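Local structure of 2-Cys Peroxiredoxin (Plasmodium vivax SaI-1, 2I81) at residues Ala74-Leu79 against Ile116-Leu121; Tyr54-Phe59 against Val87-Cys92; Val140-Phe145 against Asn160-Gly165. The protein probably reduces hydrogen peroxide and organic hydroperoxides as a thiol-dependent peroxidase. All blocks are in the same frame, centred on the assembly; numbering follows the deposited sequence.

Contact 1: Ala74-Leu79 against Ile116-Leu121; sequences ALDKAL and IKHTLL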
loop_
_atom_site.group_PDB
_atom_site.type_symbol
_atom_site.label_atom_id
_atom_site.label_comp_id
_atom_site.label_asym_id
_atom_site.label_seq_id
_atom_site.Cartn_x
_atom_site.Cartn_y
_atom_site.Cartn_z
ATOM N N ALA A 74 22.266 -7.723 -46.544
ATOM C CA ALA A 74 21.304 -8.603 -47.210
ATOM C C ALA A 74 19.938 -7.944 -47.404
ATOM O O ALA A 74 19.306 -8.125 -48.446
ATOM C CB ALA A 74 21.159 -9.915 -46.458
ATOM N N LEU A 75 19.492 -7.184 -46.405
ATOM C CA LEU A 75 18.210 -6.483 -46.483
ATOM C C LEU A 75 18.265 -5.291 -47.437
ATOM O O LEU A 75 17.276 -4.992 -48.116
ATOM C CB LEU A 75 17.745 -6.037 -45.092
ATOM C CG LEU A 75 17.234 -7.132 -44.147
ATOM C CD1 LEU A 75 17.353 -6.690 -42.697
ATOM C CD2 LEU A 75 15.800 -7.544 -44.474
ATOM N N ASP A 76 19.416 -4.618 -47.485
ATOM C CA ASP A 76 19.596 -3.466 -48.366
ATOM C C ASP A 76 19.661 -3.876 -49.838
ATOM O O ASP A 76 19.193 -3.138 -50.709
ATOM C CB ASP A 76 20.840 -2.663 -47.979
ATOM C CG ASP A 76 20.792 -1.236 -48.497
ATOM O OD1 ASP A 76 21.731 -0.832 -49.215
ATOM O OD2 ASP A 76 19.811 -0.521 -48.194
ATOM N N LYS A 77 20.244 -5.045 -50.107
ATOM C CA LYS A 77 20.265 -5.610 -51.458
ATOM C C LYS A 77 18.855 -5.900 -51.973
ATOM O O LYS A 77 18.591 -5.793 -53.173
ATOM C CB LYS A 77 21.102 -6.890 -51.495
ATOM C CG LYS A 77 22.590 -6.665 -51.704
ATOM C CD LYS A 77 23.356 -7.980 -51.622
ATOM C CE LYS A 77 24.625 -7.948 -52.469
ATOM N NZ LYS A 77 25.634 -6.957 -51.976
ATOM N N ALA A 78 17.956 -6.262 -51.058
ATOM C CA ALA A 78 16.575 -6.590 -51.406
ATOM C C ALA A 78 15.635 -5.393 -51.245
ATOM O O ALA A 78 14.413 -5.556 -51.220
ATOM C CB ALA A 78 16.091 -7.773 -50.568
ATOM N N LEU A 79 16.215 -4.195 -51.155
ATOM C CA LEU A 79 15.457 -2.964 -50.911
ATOM C C LEU A 79 14.331 -2.744 -51.921
ATOM O O LEU A 79 13.240 -2.306 -51.549
ATOM C CB LEU A 79 16.384 -1.744 -50.909
ATOM C CG LEU A 79 16.254 -0.661 -49.826
ATOM C CD1 LEU A 79 16.602 0.691 -50.422
ATOM C CD2 LEU A 79 14.873 -0.597 -49.165
ATOM N N ILE A 116 24.785 1.840 -47.273
ATOM C CA ILE A 116 23.433 1.275 -47.383
ATOM C C ILE A 116 22.371 2.352 -47.639
ATOM O O ILE A 116 22.523 3.500 -47.210
ATOM C CB ILE A 116 23.039 0.398 -46.156
ATOM C CG1 ILE A 116 22.886 1.247 -44.888
ATOM C CG2 ILE A 116 24.045 -0.738 -45.953
ATOM C CD1 ILE A 116 21.824 0.738 -43.937
ATOM N N LYS A 117 21.299 1.971 -48.331
ATOM C CA LYS A 117 20.282 2.924 -48.792
ATOM C C LYS A 117 19.128 3.190 -47.818
ATOM O O LYS A 117 18.461 4.223 -47.925
ATOM C CB LYS A 117 19.713 2.488 -50.147
ATOM C CG LYS A 117 20.634 2.728 -51.338
ATOM C CD LYS A 117 20.001 2.256 -52.650
ATOM C CE LYS A 117 18.940 3.227 -53.170
ATOM N NZ LYS A 117 19.523 4.516 -53.644
ATOM N N HIS A 118 18.879 2.270 -46.887
ATOM C CA HIS A 118 17.751 2.430 -45.965
ATOM C C HIS A 118 18.140 3.079 -44.636
ATOM O O HIS A 118 19.321 3.157 -44.287
ATOM C CB HIS A 118 17.008 1.103 -45.749
ATOM C CG HIS A 118 17.774 0.097 -44.951
ATOM N ND1 HIS A 118 18.610 -0.832 -45.532
ATOM C CD2 HIS A 118 17.826 -0.131 -43.617
ATOM C CE1 HIS A 118 19.145 -1.588 -44.591
ATOM N NE2 HIS A 118 18.686 -1.183 -43.420
ATOM N N THR A 119 17.124 3.533 -43.907
ATOM C CA THR A 119 17.296 4.317 -42.687
ATOM C C THR A 119 17.709 3.453 -41.490
ATOM O O THR A 119 17.189 2.352 -41.298
ATOM C CB THR A 119 15.997 5.096 -42.363
ATOM O OG1 THR A 119 15.583 5.845 -43.514
ATOM C CG2 THR A 119 16.193 6.049 -41.194
ATOM N N LEU A 120 18.653 3.966 -40.700
ATOM C CA LEU A 120 19.073 3.313 -39.462
ATOM C C LEU A 120 18.724 4.160 -38.243
ATOM O O LEU A 120 19.150 5.312 -38.129
ATOM C CB LEU A 120 20.572 2.996 -39.485
ATOM C CG LEU A 120 21.081 1.966 -40.500
ATOM C CD1 LEU A 120 22.598 1.897 -40.447
ATOM C CD2 LEU A 120 20.473 0.583 -40.274
ATOM N N LEU A 121 17.948 3.572 -37.336
ATOM C CA LEU A 121 17.490 4.254 -36.131
ATOM C C LEU A 121 18.477 4.080 -34.985
ATOM O O LEU A 121 19.164 3.059 -34.890
ATOM C CB LEU A 121 16.110 3.738 -35.703
ATOM C CG LEU A 121 14.943 3.759 -36.699
ATOM C CD1 LEU A 121 13.707 3.125 -36.071
ATOM C CD2 LEU A 121 14.631 5.173 -37.179
#

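Contact 2: Tyr54-Phe59 against Val87-Cys92; sequences YVLLYF and VELLGC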
loop_
_atom_site.group_PDB
_atom_site.type_symbol
_atom_site.label_atom_id
_atom_site.label_comp_id
_atom_site.label_asym_id
_atom_site.label_seq_id
_atom_site.Cartn_x
_atom_site.Cartn_y
_atom_site.Cartn_z
ATOM N N TYR A 54 3.632 0.300 -44.915
ATOM C CA TYR A 54 3.996 -0.746 -43.968
ATOM C C TYR A 54 5.391 -0.486 -43.417
ATOM O O TYR A 54 6.237 0.091 -44.100
ATOM C CB TYR A 54 3.968 -2.115 -44.652
ATOM C CG TYR A 54 2.644 -2.487 -45.286
ATOM C CD1 TYR A 54 1.767 -3.361 -44.647
ATOM C CD2 TYR A 54 2.273 -1.976 -46.531
ATOM C CE1 TYR A 54 0.549 -3.711 -45.225
ATOM C CE2 TYR A 54 1.059 -2.316 -47.117
ATOM C CZ TYR A 54 0.204 -3.184 -46.460
ATOM O OH TYR A 54 -0.996 -3.521 -47.042
ATOM N N VAL A 55 5.624 -0.911 -42.180
ATOM C CA VAL A 55 6.920 -0.725 -41.541
ATOM C C VAL A 55 7.516 -2.070 -41.148
ATOM O O VAL A 55 6.883 -2.856 -40.438
ATOM C CB VAL A 55 6.826 0.192 -40.290
ATOM C CG1 VAL A 55 8.199 0.395 -39.656
ATOM C CG2 VAL A 55 6.208 1.538 -40.645
ATOM N N LEU A 56 8.727 -2.334 -41.628
ATOM C CA LEU A 56 9.503 -3.463 -41.142
ATOM C C LEU A 56 10.605 -2.928 -40.232
ATOM O O LEU A 56 11.666 -2.501 -40.697
ATOM C CB LEU A 56 10.079 -4.288 -42.299
ATOM C CG LEU A 56 10.475 -5.743 -42.007
ATOM C CD1 LEU A 56 10.397 -6.582 -43.272
ATOM C CD2 LEU A 56 11.861 -5.851 -41.379
ATOM N N LEU A 57 10.325 -2.935 -38.933
ATOM C CA LEU A 57 11.302 -2.544 -37.934
ATOM C C LEU A 57 12.136 -3.772 -37.601
ATOM O O LEU A 57 11.600 -4.779 -37.126
ATOM C CB LEU A 57 10.601 -2.022 -36.676
ATOM C CG LEU A 57 11.208 -0.865 -35.873
ATOM C CD1 LEU A 57 10.471 -0.694 -34.546
ATOM C CD2 LEU A 57 12.710 -1.012 -35.641
ATOM N N TYR A 58 13.439 -3.702 -37.860
ATOM C CA TYR A 58 14.330 -4.794 -37.482
ATOM C C TYR A 58 15.404 -4.354 -36.495
ATOM O O TYR A 58 16.066 -3.333 -36.689
ATOM C CB TYR A 58 14.921 -5.510 -38.710
ATOM C CG TYR A 58 16.070 -4.819 -39.415
ATOM C CD1 TYR A 58 15.837 -3.948 -40.478
ATOM C CD2 TYR A 58 17.393 -5.066 -39.044
ATOM C CE1 TYR A 58 16.892 -3.323 -41.137
ATOM C CE2 TYR A 58 18.454 -4.442 -39.693
ATOM C CZ TYR A 58 18.196 -3.574 -40.740
ATOM O OH TYR A 58 19.238 -2.956 -41.389
ATOM N N PHE A 59 15.544 -5.127 -35.422
ATOM C CA PHE A 59 16.528 -4.849 -34.386
ATOM C C PHE A 59 17.754 -5.733 -34.578
ATOM O O PHE A 59 17.643 -6.876 -35.024
ATOM C CB PHE A 59 15.935 -5.094 -32.994
ATOM C CG PHE A 59 14.766 -4.209 -32.652
ATOM C CD1 PHE A 59 13.465 -4.601 -32.959
ATOM C CD2 PHE A 59 14.962 -2.995 -31.997
ATOM C CE1 PHE A 59 12.378 -3.790 -32.637
ATOM C CE2 PHE A 59 13.880 -2.178 -31.669
ATOM C CZ PHE A 59 12.586 -2.576 -31.990
ATOM N N VAL A 87 6.672 -1.178 -48.364
ATOM C CA VAL A 87 7.126 -1.271 -46.976
ATOM C C VAL A 87 8.380 -0.433 -46.722
ATOM O O VAL A 87 9.313 -0.419 -47.532
ATOM C CB VAL A 87 7.293 -2.747 -46.461
ATOM C CG1 VAL A 87 6.217 -3.665 -47.034
ATOM C CG2 VAL A 87 8.671 -3.300 -46.767
ATOM N N GLU A 88 8.371 0.285 -45.604
ATOM C CA GLU A 88 9.529 1.049 -45.164
ATOM C C GLU A 88 10.410 0.166 -44.287
ATOM O O GLU A 88 9.944 -0.434 -43.314
ATOM C CB GLU A 88 9.100 2.314 -44.412
ATOM C CG GLU A 88 10.258 3.184 -43.909
ATOM C CD GLU A 88 10.931 4.007 -45.002
ATOM O OE1 GLU A 88 10.297 4.278 -46.044
ATOM O OE2 GLU A 88 12.104 4.392 -44.810
ATOM N N LEU A 89 11.684 0.101 -44.654
ATOM C CA LEU A 89 12.664 -0.739 -43.984
ATOM C C LEU A 89 13.457 0.101 -42.983
ATOM O O LEU A 89 14.136 1.058 -43.367
ATOM C CB LEU A 89 13.587 -1.369 -45.036
ATOM C CG LEU A 89 14.228 -2.757 -44.881
ATOM C CD1 LEU A 89 15.617 -2.665 -44.274
ATOM C CD2 LEU A 89 13.352 -3.743 -44.104
ATOM N N LEU A 90 13.358 -0.253 -41.702
ATOM C CA LEU A 90 14.025 0.496 -40.634
ATOM C C LEU A 90 14.860 -0.411 -39.733
ATOM O O LEU A 90 14.323 -1.292 -39.058
ATOM C CB LEU A 90 13.005 1.275 -39.790
ATOM C CG LEU A 90 12.070 2.301 -40.445
ATOM C CD1 LEU A 90 11.081 2.837 -39.418
ATOM C CD2 LEU A 90 12.844 3.450 -41.084
ATOM N N GLY A 91 16.173 -0.193 -39.734
ATOM C CA GLY A 91 17.081 -0.904 -38.836
ATOM C C GLY A 91 17.210 -0.170 -37.520
ATOM O O GLY A 91 17.176 1.060 -37.491
ATOM N N CYS A 92 17.358 -0.914 -36.428
ATOM C CA CYS A 92 17.437 -0.300 -35.107
ATOM C C CYS A 92 18.418 -1.011 -34.186
ATOM O O CYS A 92 18.368 -2.232 -34.029
ATOM C CB CYS A 92 16.051 -0.247 -34.457
ATOM S SG CYS A 92 15.970 0.702 -32.922
#

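Contact 3: Val140-Phe145 against Asn160-Gly165; sequences VSLRAF and NNLAIG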
loop_
_atom_site.group_PDB
_atom_site.type_symbol
_atom_site.label_atom_id
_atom_site.label_comp_id
_atom_site.label_asym_id
_atom_site.label_seq_id
_atom_site.Cartn_x
_atom_site.Cartn_y
_atom_site.Cartn_z
ATOM N N VAL A 140 21.567 -4.737 -25.028
ATOM C CA VAL A 140 21.389 -4.692 -26.477
ATOM C C VAL A 140 20.079 -5.366 -26.871
ATOM O O VAL A 140 19.565 -6.209 -26.133
ATOM C CB VAL A 140 22.577 -5.367 -27.225
ATOM C CG1 VAL A 140 23.878 -4.622 -26.962
ATOM C CG2 VAL A 140 22.718 -6.842 -26.832
ATOM N N SER A 141 19.541 -4.995 -28.029
ATOM C CA SER A 141 18.304 -5.597 -28.518
ATOM C C SER A 141 18.574 -6.921 -29.229
ATOM O O SER A 141 19.605 -7.081 -29.883
ATOM C CB SER A 141 17.563 -4.633 -29.450
ATOM O OG SER A 141 18.292 -4.402 -30.642
ATOM N N LEU A 142 17.646 -7.867 -29.093
ATOM C CA LEU A 142 17.731 -9.150 -29.794
ATOM C C LEU A 142 17.440 -8.961 -31.282
ATOM O O LEU A 142 16.912 -7.922 -31.686
ATOM C CB LEU A 142 16.750 -10.160 -29.188
ATOM C CG LEU A 142 17.047 -10.732 -27.798
ATOM C CD1 LEU A 142 15.767 -11.209 -27.132
ATOM C CD2 LEU A 142 18.065 -11.864 -27.867
ATOM N N ARG A 143 17.781 -9.958 -32.095
ATOM C CA ARG A 143 17.505 -9.899 -33.532
ATOM C C ARG A 143 16.023 -10.088 -33.796
ATOM O O ARG A 143 15.526 -11.218 -33.807
ATOM C CB ARG A 143 18.310 -10.951 -34.288
ATOM C CG ARG A 143 19.775 -10.669 -34.280
ATOM C CD ARG A 143 20.569 -11.751 -34.964
ATOM N NE ARG A 143 21.920 -11.770 -34.420
ATOM C CZ ARG A 143 22.841 -10.837 -34.649
ATOM N NH1 ARG A 143 22.579 -9.799 -35.437
ATOM N NH2 ARG A 143 24.039 -10.944 -34.093
ATOM N N ALA A 144 15.317 -8.983 -34.005
ATOM C CA ALA A 144 13.864 -9.037 -34.110
ATOM C C ALA A 144 13.301 -8.424 -35.384
ATOM O O ALA A 144 13.753 -7.371 -35.831
ATOM C CB ALA A 144 13.224 -8.399 -32.886
ATOM N N PHE A 145 12.311 -9.103 -35.956
ATOM C CA PHE A 145 11.495 -8.537 -37.020
ATOM C C PHE A 145 10.146 -8.132 -36.458
ATOM O O PHE A 145 9.485 -8.920 -35.780
ATOM C CB PHE A 145 11.282 -9.543 -38.155
ATOM C CG PHE A 145 12.408 -9.601 -39.147
ATOM C CD1 PHE A 145 12.672 -10.778 -39.837
ATOM C CD2 PHE A 145 13.209 -8.488 -39.391
ATOM C CE1 PHE A 145 13.708 -10.845 -40.764
ATOM C CE2 PHE A 145 14.249 -8.547 -40.314
ATOM C CZ PHE A 145 14.498 -9.727 -41.002
ATOM N N ASN A 160 15.132 -13.825 -32.822
ATOM C CA ASN A 160 16.242 -14.772 -32.782
ATOM C C ASN A 160 17.231 -14.388 -31.691
ATOM O O ASN A 160 17.351 -13.210 -31.340
ATOM C CB ASN A 160 16.968 -14.817 -34.131
ATOM C CG ASN A 160 16.216 -15.616 -35.185
ATOM O OD1 ASN A 160 15.096 -16.077 -34.959
ATOM N ND2 ASN A 160 16.835 -15.781 -36.349
ATOM N N ASN A 161 17.936 -15.382 -31.157
ATOM C CA ASN A 161 19.042 -15.121 -30.242
ATOM C C ASN A 161 20.221 -14.527 -31.018
ATOM O O ASN A 161 20.268 -14.615 -32.248
ATOM C CB ASN A 161 19.452 -16.397 -29.504
ATOM C CG ASN A 161 20.030 -16.118 -28.122
ATOM O OD1 ASN A 161 20.227 -14.965 -27.731
ATOM N ND2 ASN A 161 20.304 -17.181 -27.374
ATOM N N LEU A 162 21.167 -13.931 -30.294
ATOM C CA LEU A 162 22.271 -13.166 -30.892
ATOM C C LEU A 162 23.093 -13.884 -31.969
ATOM O O LEU A 162 23.626 -13.239 -32.874
ATOM C CB LEU A 162 23.203 -12.627 -29.798
ATOM C CG LEU A 162 22.918 -11.240 -29.204
ATOM C CD1 LEU A 162 21.633 -11.209 -28.381
ATOM C CD2 LEU A 162 24.096 -10.783 -28.353
ATOM N N ALA A 163 23.195 -15.209 -31.874
ATOM C CA ALA A 163 24.041 -15.976 -32.791
ATOM C C ALA A 163 23.367 -16.369 -34.113
ATOM O O ALA A 163 24.045 -16.808 -35.046
ATOM C CB ALA A 163 24.592 -17.215 -32.088
ATOM N N ILE A 164 22.049 -16.201 -34.197
ATOM C CA ILE A 164 21.280 -16.743 -35.327
ATOM C C ILE A 164 20.777 -15.660 -36.287
ATOM O O ILE A 164 19.892 -14.874 -35.939
ATOM C CB ILE A 164 20.084 -17.618 -34.837
ATOM C CG1 ILE A 164 20.507 -18.561 -33.695
ATOM C CG2 ILE A 164 19.435 -18.374 -36.000
ATOM C CD1 ILE A 164 21.681 -19.499 -34.010
ATOM N N GLY A 165 21.345 -15.626 -37.491
ATOM C CA GLY A 165 20.930 -14.669 -38.519
ATOM C C GLY A 165 19.585 -15.031 -39.120
ATOM O O GLY A 165 19.202 -16.205 -39.123
#

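Contact 1: Ala74-Leu79 against Ile116-Leu121
Asp-76 reaches out from the helix 67-77 and sets its carboxylate against the backbone of Ile-116, Lys-117 and His-118. The amide of Lys-117 binds OD1 on its syn side, N to OD1 3.0 Å, and makes a weak second bond to OD2. The ring of His-118 turns its ND1 to Asp-76 OD2 at 2.9 Å, arriving on the anti side, with the carboxylate and ring planes 50° apart. A weak bond from His-118 N also ends on OD2, which thus collects three N-H groups. Aspartate suits the place because chi1 of -159° puts CG anti to the backbone N and turns the short carboxylate to the loop, where Lys-117 N and His-118 ND1 come in tilted from its plane. In the thioredoxin-like fold of peroxiredoxins this ties a helix packed on the central sheet to the loop that leads into strand 119-122. His-118 can serve two partners, since NE2 is hydrogen-bonded to Tyr-58 OH, and the charge of Asp-76 would be expected to polarise the ring. Within the loop, Ile-116 supports one face of that ring with CD1, offset toward the rim, while its CB lies beside Asp-76 OD1. Farther out, buried, apolar Leu-79 sets CD1 3.6 Å from CB of Lys-117, meeting the lysine's aliphatic start; the charged end suits the exposed surface to which it leads away.

Contact 2: Tyr54-Phe59 against Val87-Cys92
Leu-90 O accepts the straight hydrogen bond of Tyr-58 N at 2.8 Å, and the CA-H of Leu-57 leans on the same oxygen at a longer range. Four more backbone bonds join the strands, the shortest from Glu-88 N to Tyr-54 O at 2.6 Å, and the pairs run in unbroken parallel register from Tyr-54 with Val-87 to Phe-59 with Cys-92. Side chains alternate between the two faces. On the face of Leu-56, Tyr-58 and Leu-89, the tyrosine ring folds back over its neighbour strand: CG lies between the backbone N and the carbonyl carbon (chi1 78°), which brings the ring across Gly-91, whose CA sits 3.5 Å from the ring centroid in a CH-pi contact. Gly-91, having no side chain, lets the ring lie directly over its CA, and the ring's OH goes on to His-118. Leu-89 divides its branches, CD1 against Tyr-58 CE1 and CD2 beside the branched end of Leu-56, whose side chain points the same way. On the other face, Val-55 CG1 meets Leu-90 CD1 at 3.8 Å, Leu-57 CD2 rests on Cys-92 CB, and Cys-92 SG approaches the Phe-59 ring obliquely at 4.7 Å from its centroid. Beta-branched Val-55 and Val-87 suit a strand, and the leucines fill its buried faces. With helix 67-77 and helix 79-84 lying between the strands in sequence, this is the beta-alpha-beta crossover of a thioredoxin-like fold.

Contact 3: Val140-Phe145 against Asn160-Gly165
Arg-143 grips one carbonyl oxygen of the loop with two nitrogens, NE standing 2.7 Å from Leu-162 O, which lies in the guanidinium plane. NH2 reaches the same Leu-162 O at 2.6 Å and is in the plane of the carbonyl, whereas NE comes from above it. A chain extended from CG to NE delivers the group, and its CD passes 3.3 Å from Ile-164 O. Arginine suits the place because its edge can hold a backbone oxygen while NH1 makes a salt bridge with Glu-71. It also packs by Cys-68, which sits where the family's PxxxTxxC motif places the peroxidatic cysteine, consistent with the conserved active-site arginine of peroxiredoxins. Next to it the backbones pair tightly, Asn-160 N to Arg-143 O at 2.8 Å, in an antiparallel hydrogen-bonded pair whose return bond is weak. Here the hairpin of strands 140-148 and 154-160 ends and the chain swings into a type I turn, Asn-161 to Ile-164, before helix 168-184. Both asparagines shape that loop: Asn-160 ND2 bonds to Ile-164 O at 3.2 Å, and Asn-161 OD1 takes the amide of Leu-162. Their other amide atoms, OD1 and ND2 respectively, bond to His-156 and Gln-155 of the second subunit, where the sheet runs on across the dimer interface. Leu-162 CD1 packs normally on buried Leu-142 CD2 at 3.7 Å, but toward partly exposed Leu-162 the contact loosens, its CD2 lying 4.4 Å from Val-140 CG2.

Overall arrangement
All three contacts reach the one mixed sheet of the chain. Contacts 1 and 2 interlock, their segments alternating along the sequence as 54-59, 74-79, 87-92 and 116-121, whereas contact 3 follows both. Contacts 1 and 2 lie about 9 Å apart between centres and touch where Leu-121 N meets Gly-91 O, joining the neighbouring strands 119-122 and 87-93. Contact 3, about 15 Å from contact 2 between centres, joins it where Phe-59 N bonds to Ala-144 O; it lies about 17 Å from contact 1, without touching. In space the contacts lead from a covering helix, through the central parallel strands, to the edge where a second subunit continues the sheet, so the core of the fold is linked to the dimer interface.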